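Local coordinates for UPF0135 protein SA1388 (Staphylococcus aureus subsp. aureus, PDB 3LNL), which is of unknown function but, as a member of the NIF3 family, carries a dinuclear zinc centre and assembles into a capped, toroid-shaped hexamer, at residues L51-V54 with N55-I58; I88-L91 with I92-I96; K341-L344 with M345-N349. The protein carries 2 engineered substitutions. All coordinates share one frame; numbering follows the deposited sequence.

Interaction 1 (L51-V54 with N55-I58); sequences LEVV and NEAI
Ile-58 reaches back one helical turn to touch Val-54. Ile-58 CB sits 3.7 Å from Val-54 O. With chi1 at -67°, CG1 lies beside the Ile-58 backbone N and opposite its carbonyl carbon, which brings Ile-58 CG1 to 3.4 Å from Val-54 O, the same oxygen that accepts the hydrogen bond from Ile-58 N. The extended second torsion then carries Ile-58 CD1 on to Val-54 CG1, at 4.1 Å, the two side chains meeting at a slant.

One turn earlier along the same helix, Asn-55 folds its amide over the carbonyl of Leu-51. Asn-55 N donates to Leu-51 O at 3.0 Å. Asn-55 CG lies 3.4 Å from Leu-51 O, and the amide nitrogen faces the leucine branch more loosely. The amide oxygen OD1 has its partner outside the turn, in Lys-90. Glu-56 points to the other side, where Ser-360 and Thr-361 N hold its carboxylate. The turn is thus bound internally by backbone bonds and apolar touches, while the polar tips of Asn-55 and Glu-56 tie helix 51-60 of this beta-alpha-beta unit to its neighbours.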
loop_
_atom_site.group_PDB
_atom_site.type_symbol
_atom_site.label_atom_id
_atom_site.label_comp_id
_atom_site.label_asym_id
_atom_site.label_seq_id
_atom_site.Cartn_x
_atom_site.Cartn_y
_atom_site.Cartn_z
ATOM N N LEU B 51 25.012 24.488 -14.535
ATOM C CA LEU B 51 25.061 25.923 -14.919
ATOM C C LEU B 51 26.112 26.172 -15.993
ATOM O O LEU B 51 25.907 26.982 -16.931
ATOM C CB LEU B 51 25.332 26.824 -13.722
ATOM C CG LEU B 51 25.179 28.367 -13.859
ATOM C CD1 LEU B 51 23.771 28.735 -14.130
ATOM C CD2 LEU B 51 25.658 29.048 -12.559
ATOM N N GLU B 52 27.266 25.508 -15.870
ATOM C CA GLU B 52 28.343 25.680 -16.870
ATOM C C GLU B 52 27.871 25.231 -18.252
ATOM O O GLU B 52 28.205 25.859 -19.252
ATOM C CB GLU B 52 29.644 24.957 -16.459
ATOM C CG GLU B 52 30.378 25.628 -15.255
ATOM C CD GLU B 52 31.641 24.883 -14.758
ATOM O OE1 GLU B 52 31.843 23.666 -15.031
ATOM O OE2 GLU B 52 32.448 25.540 -14.049
ATOM N N VAL B 53 27.047 24.182 -18.313
ATOM C CA VAL B 53 26.537 23.718 -19.603
ATOM C C VAL B 53 25.610 24.788 -20.238
ATOM O O VAL B 53 25.684 25.053 -21.445
ATOM C CB VAL B 53 25.842 22.360 -19.481
ATOM C CG1 VAL B 53 25.070 21.985 -20.816
ATOM C CG2 VAL B 53 26.889 21.303 -19.126
ATOM N N VAL B 54 24.785 25.412 -19.420
ATOM C CA VAL B 54 23.902 26.448 -19.890
ATOM C C VAL B 54 24.736 27.639 -20.418
ATOM O O VAL B 54 24.442 28.149 -21.497
ATOM C CB VAL B 54 22.889 26.895 -18.799
ATOM C CG1 VAL B 54 21.952 27.972 -19.350
ATOM C CG2 VAL B 54 22.113 25.689 -18.279
ATOM N N ASN B 55 25.808 27.993 -19.701
ATOM C CA ASN B 55 26.682 29.095 -20.095
ATOM C C ASN B 55 27.357 28.771 -21.383
ATOM O O ASN B 55 27.559 29.646 -22.215
ATOM C CB ASN B 55 27.727 29.384 -19.019
ATOM C CG ASN B 55 27.126 30.056 -17.780
ATOM O OD1 ASN B 55 26.106 30.717 -17.873
ATOM N ND2 ASN B 55 27.818 29.963 -16.656
ATOM N N GLU B 56 27.743 27.508 -21.541
ATOM C CA GLU B 56 28.371 27.041 -22.786
ATOM C C GLU B 56 27.388 27.137 -23.998
ATOM O O GLU B 56 27.765 27.582 -25.080
ATOM C CB GLU B 56 28.894 25.601 -22.582
ATOM C CG GLU B 56 29.509 24.882 -23.822
ATOM C CD GLU B 56 29.784 23.411 -23.535
ATOM O OE1 GLU B 56 30.612 22.868 -24.232
ATOM O OE2 GLU B 56 29.177 22.769 -22.614
ATOM N N ALA B 57 26.133 26.772 -23.804
ATOM C CA ALA B 57 25.115 26.918 -24.882
ATOM C C ALA B 57 24.954 28.371 -25.275
ATOM O O ALA B 57 24.969 28.694 -26.461
ATOM C CB ALA B 57 23.773 26.330 -24.468
ATOM N N ILE B 58 24.830 29.246 -24.277
ATOM C CA ILE B 58 24.697 30.664 -24.532
ATOM C C ILE B 58 25.888 31.167 -25.330
ATOM O O ILE B 58 25.741 31.921 -26.295
ATOM C CB ILE B 58 24.559 31.457 -23.230
ATOM C CG1 ILE B 58 23.218 31.108 -22.554
ATOM C CG2 ILE B 58 24.742 33.011 -23.466
ATOM C CD1 ILE B 58 23.099 31.560 -21.066
#

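Interaction 2 (I88-L91 with I92-I96); sequences IRKL and IQHDI
A Schellman motif ends helix 83-93 here, and Leu-91 and Ile-96 meet across it. Ile-96 N donates to Leu-91 O at 2.8 Å with an N-H...O angle of 168°, while inside the turn Asp-95 N bonds to Ile-92 O. Asp-95, at the C-prime position, takes a positive phi of 52°, which reverses the chain and sends it into strand 97-100. The same Leu-91 oxygen also receives a weak bond from His-94 N, whose stronger acceptor is Lys-90 O.

The apolar contact of the motif is made by Leu-91 CD2, which lies 3.6 Å from Ile-96 CG2, the side chains crossing nearly at right angles; both also pack on Ile-65 of strand 64-67. A turn back, Ile-88 and Ile-92 run alongside each other, with Ile-88 CG2 3.9 Å from Ile-92 CD1.

On another side of the helix, His-94 presents its ring edge to the Lys-90 carbonyl: His-94 CD2 is 3.2 Å from Lys-90 O, which lies in the ring plane. Lys-90 has CG opposite its backbone N (chi1 -172°), and this sets Lys-90 CG 3.7 Å from His-94 CD2. A bend at chi2 then directs the rest of the chain along the ring, with Lys-90 CE 3.8 Å from His-94 NE2.

Gln-93 and Ile-92 face a second subunit: Gln-93 NE2 donates to Ile-92 O of that subunit, the reciprocal bond forms too, and the two Ile-92 side chains pack together. Ile-92 O therefore serves both the helix cap and the subunit interface, so that chain reversal and subunit pairing draw on the same carbonyl.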
loop_
_atom_site.group_PDB
_atom_site.type_symbol
_atom_site.label_atom_id
_atom_site.label_comp_id
_atom_site.label_asym_id
_atom_site.label_seq_id
_atom_site.Cartn_x
_atom_site.Cartn_y
_atom_site.Cartn_z
ATOM N N ILE B 88 17.490 26.559 -13.857
ATOM C CA ILE B 88 16.231 26.516 -14.573
ATOM C C ILE B 88 15.870 27.945 -14.998
ATOM O O ILE B 88 15.419 28.187 -16.132
ATOM C CB ILE B 88 15.138 25.895 -13.678
ATOM C CG1 ILE B 88 15.408 24.405 -13.418
ATOM C CG2 ILE B 88 13.735 26.124 -14.292
ATOM C CD1 ILE B 88 14.564 23.837 -12.180
ATOM N N ARG B 89 16.027 28.895 -14.067
ATOM C CA ARG B 89 15.790 30.318 -14.353
ATOM C C ARG B 89 16.704 30.846 -15.473
ATOM O O ARG B 89 16.267 31.606 -16.317
ATOM C CB ARG B 89 15.949 31.195 -13.095
ATOM C CG ARG B 89 14.919 30.875 -11.974
ATOM C CD ARG B 89 15.288 31.464 -10.630
ATOM N NE ARG B 89 15.454 32.908 -10.735
ATOM C CZ ARG B 89 14.469 33.800 -10.751
ATOM N NH1 ARG B 89 13.174 33.463 -10.544
ATOM N NH2 ARG B 89 14.771 35.059 -10.894
ATOM N N LYS B 90 17.958 30.427 -15.484
ATOM C CA LYS B 90 18.856 30.878 -16.518
ATOM C C LYS B 90 18.422 30.361 -17.896
ATOM O O LYS B 90 18.479 31.116 -18.859
ATOM C CB LYS B 90 20.315 30.518 -16.186
ATOM C CG LYS B 90 21.343 31.169 -17.186
ATOM C CD LYS B 90 22.596 31.644 -16.489
ATOM C CE LYS B 90 23.465 32.579 -17.314
ATOM N NZ LYS B 90 24.782 32.626 -16.597
ATOM N N LEU B 91 17.966 29.109 -17.973
ATOM C CA LEU B 91 17.453 28.517 -19.238
ATOM C C LEU B 91 16.316 29.384 -19.751
ATOM O O LEU B 91 16.289 29.802 -20.908
ATOM C CB LEU B 91 16.963 27.059 -19.018
ATOM C CG LEU B 91 18.081 26.047 -18.782
ATOM C CD1 LEU B 91 17.615 24.702 -18.112
ATOM C CD2 LEU B 91 18.826 25.794 -20.117
ATOM N N ILE B 92 15.384 29.674 -18.844
ATOM C CA ILE B 92 14.195 30.397 -19.211
ATOM C C ILE B 92 14.525 31.827 -19.605
ATOM O O ILE B 92 14.031 32.359 -20.597
ATOM C CB ILE B 92 13.130 30.325 -18.083
ATOM C CG1 ILE B 92 12.644 28.880 -17.964
ATOM C CG2 ILE B 92 11.954 31.263 -18.404
ATOM C CD1 ILE B 92 11.791 28.551 -16.663
ATOM N N GLN B 93 15.386 32.447 -18.850
ATOM C CA GLN B 93 15.654 33.815 -19.100
ATOM C C GLN B 93 16.414 34.022 -20.420
ATOM O O GLN B 93 16.261 35.072 -21.037
ATOM C CB GLN B 93 16.414 34.412 -17.918
ATOM C CG GLN B 93 15.435 34.669 -16.791
ATOM C CD GLN B 93 16.000 35.435 -15.661
ATOM O OE1 GLN B 93 17.123 35.167 -15.240
ATOM N NE2 GLN B 93 15.181 36.348 -15.077
ATOM N N HIS B 94 17.180 33.012 -20.837
ATOM C CA HIS B 94 17.886 33.052 -22.115
ATOM C C HIS B 94 17.188 32.310 -23.241
ATOM O O HIS B 94 17.799 32.072 -24.277
ATOM C CB HIS B 94 19.298 32.505 -21.923
ATOM C CG HIS B 94 20.169 33.424 -21.126
ATOM N ND1 HIS B 94 21.006 34.353 -21.723
ATOM C CD2 HIS B 94 20.273 33.623 -19.785
ATOM C CE1 HIS B 94 21.611 35.055 -20.781
ATOM N NE2 HIS B 94 21.176 34.646 -19.597
ATOM N N ASP B 95 15.921 31.935 -23.039
ATOM C CA ASP B 95 15.171 31.202 -24.060
ATOM C C ASP B 95 15.925 29.967 -24.572
ATOM O O ASP B 95 15.985 29.709 -25.768
ATOM C CB ASP B 95 14.801 32.148 -25.200
ATOM C CG ASP B 95 13.804 33.216 -24.745
ATOM O OD1 ASP B 95 14.196 34.360 -24.657
ATOM O OD2 ASP B 95 12.660 32.879 -24.423
ATOM N N ILE B 96 16.500 29.210 -23.631
ATOM C CA ILE B 96 17.117 27.954 -23.926
ATOM C C ILE B 96 16.125 26.837 -23.588
ATOM O O ILE B 96 15.460 26.820 -22.522
ATOM C CB ILE B 96 18.407 27.719 -23.117
ATOM C CG1 ILE B 96 19.356 28.930 -23.167
ATOM C CG2 ILE B 96 19.099 26.430 -23.607
ATOM C CD1 ILE B 96 20.037 29.174 -24.446
#

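Interaction 3 (K341-L344 with M345-N349); sequences KTLL and MNWFN
Leu-344 lays its branch over the face of Phe-348. The Leu-344 CG atom sits opposite its backbone N (chi1 -167°), and from there the branch leans along the helix over one face of the Phe-348 ring. Leu-344 CG lies 3.9 Å from the Phe-348 ring centroid and 16° off the normal, a CH-pi contact, while Leu-344 CD1 reaches Phe-348 CE2 at 3.5 Å. The same CD1 also touches Trp-347 CE3 at 3.6 Å, so this one methyl bridges two aromatic residues, the Leu-344 side chain as a whole crossing that of Trp-347 at about a right angle.

Leu-343 treats Trp-347 differently. The two side chains run abreast and point the same way, and it is Leu-343 CB that lies over the six-membered ring of Trp-347, 4.0 Å from the centroid and 23° off its normal. The indole, its CG beside the backbone N, is folded back over the preceding turn, so that Leu-343 O rests above one ring face while accepting the hydrogen bond of Trp-347 N. Beyond the turn, His-17 stacks on the indole.

Lys-341 and Met-345 meet obliquely. The lysine chain is extended, whereas the methionine bends at chi3, which turns its CE back toward the lysine; Met-345 was deposited in two conformers, and the closeness of this pair is doubtful.

Leu-344 and Phe-348 both rest on Val-357 of strand 357-359 and, with Trp-347, on helix 7-17. The arrangement is that of an amphipathic helix, its i to i+4 aromatic and aliphatic residues packed against a sheet edge and a neighbouring helix of the NIF3 fold.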
loop_
_atom_site.group_PDB
_atom_site.type_symbol
_atom_site.label_atom_id
_atom_site.label_comp_id
_atom_site.label_asym_id
_atom_site.label_seq_id
_atom_site.Cartn_x
_atom_site.Cartn_y
_atom_site.Cartn_z
ATOM N N LYS B 341 25.583 13.038 -30.006
ATOM C CA LYS B 341 25.967 13.978 -31.047
ATOM C C LYS B 341 26.102 13.256 -32.380
ATOM O O LYS B 341 25.585 13.723 -33.388
ATOM C CB LYS B 341 27.256 14.708 -30.745
ATOM C CG LYS B 341 27.818 15.464 -32.012
ATOM C CD LYS B 341 29.262 15.688 -31.965
ATOM C CE LYS B 341 29.750 16.429 -33.204
ATOM N NZ LYS B 341 31.012 17.169 -32.925
ATOM N N THR B 342 26.795 12.119 -32.381
ATOM C CA THR B 342 26.981 11.352 -33.615
ATOM C C THR B 342 25.629 10.866 -34.175
ATOM O O THR B 342 25.306 11.063 -35.350
ATOM C CB THR B 342 27.951 10.169 -33.386
ATOM O OG1 THR B 342 29.203 10.715 -33.020
ATOM C CG2 THR B 342 28.086 9.240 -34.697
ATOM N N LEU B 343 24.823 10.285 -33.316
ATOM C CA LEU B 343 23.488 9.858 -33.728
ATOM C C LEU B 343 22.713 11.024 -34.357
ATOM O O LEU B 343 22.182 10.914 -35.459
ATOM C CB LEU B 343 22.707 9.294 -32.555
ATOM C CG LEU B 343 23.155 7.942 -31.974
ATOM C CD1 LEU B 343 22.345 7.635 -30.746
ATOM C CD2 LEU B 343 23.080 6.776 -33.020
ATOM N N LEU B 344 22.634 12.134 -33.643
ATOM C CA LEU B 344 21.802 13.250 -34.094
ATOM C C LEU B 344 22.297 13.857 -35.406
ATOM O O LEU B 344 21.487 14.226 -36.272
ATOM C CB LEU B 344 21.695 14.321 -33.016
ATOM C CG LEU B 344 20.615 15.389 -33.248
ATOM C CD1 LEU B 344 19.188 14.845 -33.502
ATOM C CD2 LEU B 344 20.559 16.370 -32.024
ATOM N N MET B 345 23.610 13.962 -35.552
ATOM C CA MET B 345 24.205 14.422 -36.806
ATOM C C MET B 345 23.783 13.530 -37.968
ATOM O O MET B 345 23.485 14.015 -39.060
ATOM C CB MET B 345 25.724 14.433 -36.702
ATOM C CG MET B 345 26.236 15.515 -35.802
ATOM S SD MET B 345 27.992 15.827 -35.976
ATOM C CE MET B 345 28.714 14.155 -35.953
ATOM N N ASN B 346 23.758 12.230 -37.716
ATOM C CA ASN B 346 23.317 11.259 -38.715
ATOM C C ASN B 346 21.833 11.395 -39.035
ATOM O O ASN B 346 21.440 11.407 -40.211
ATOM C CB ASN B 346 23.578 9.823 -38.236
ATOM C CG ASN B 346 23.200 8.808 -39.294
ATOM O OD1 ASN B 346 23.533 8.993 -40.481
ATOM N ND2 ASN B 346 22.444 7.763 -38.906
ATOM N N TRP B 347 21.003 11.491 -37.994
ATOM C CA TRP B 347 19.562 11.677 -38.214
ATOM C C TRP B 347 19.279 12.974 -38.984
ATOM O O TRP B 347 18.397 13.016 -39.885
ATOM C CB TRP B 347 18.783 11.680 -36.895
ATOM C CG TRP B 347 18.971 10.465 -36.098
ATOM C CD1 TRP B 347 19.269 9.207 -36.563
ATOM C CD2 TRP B 347 18.873 10.354 -34.665
ATOM N NE1 TRP B 347 19.405 8.343 -35.489
ATOM C CE2 TRP B 347 19.146 9.011 -34.328
ATOM C CE3 TRP B 347 18.602 11.262 -33.642
ATOM C CZ2 TRP B 347 19.149 8.559 -33.013
ATOM C CZ3 TRP B 347 18.621 10.824 -32.339
ATOM C CH2 TRP B 347 18.885 9.466 -32.033
ATOM N N PHE B 348 20.027 14.031 -38.655
ATOM C CA PHE B 348 19.871 15.295 -39.347
ATOM C C PHE B 348 20.329 15.192 -40.821
ATOM O O PHE B 348 19.738 15.822 -41.672
ATOM C CB PHE B 348 20.678 16.412 -38.684
ATOM C CG PHE B 348 20.043 17.038 -37.437
ATOM C CD1 PHE B 348 20.773 17.999 -36.712
ATOM C CD2 PHE B 348 18.766 16.695 -36.991
ATOM C CE1 PHE B 348 20.229 18.604 -35.565
ATOM C CE2 PHE B 348 18.210 17.287 -35.838
ATOM C CZ PHE B 348 18.952 18.227 -35.121
ATOM N N ASN B 349 21.402 14.446 -41.079
ATOM C CA ASN B 349 21.882 14.243 -42.438
ATOM C C ASN B 349 20.768 13.605 -43.270
ATOM O O ASN B 349 20.366 14.139 -44.277
ATOM C CB ASN B 349 23.125 13.363 -42.480
ATOM C CG ASN B 349 23.581 13.107 -43.916
ATOM O OD1 ASN B 349 23.972 14.045 -44.594
ATOM N ND2 ASN B 349 23.527 11.853 -44.378
#

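Interactions 1 and 2 lie on adjoining helices, 51-60 and 83-93, with centres 10 Å apart and direct contact between them. Asn-55 OD1 stands 2.7 Å from Lys-90 NZ, a probable hydrogen bond, and Ile-58 CD1 packs at 3.5 Å from His-94 CG. Val-54 CG2 and Leu-91 CD2, 3.8 Å apart, add apolar contact. Interaction 3 touches neither: its nearest atoms are about 10 Å from interaction 1 and about 13 Å from interaction 2. None of the three supplies a zinc ligand. All lie in a shell around the dinuclear centre, the side chains of Val-53 and Leu-343 about 11 Å from that of His-68 and the Leu-91 side chain about 12 Å from that of His-69.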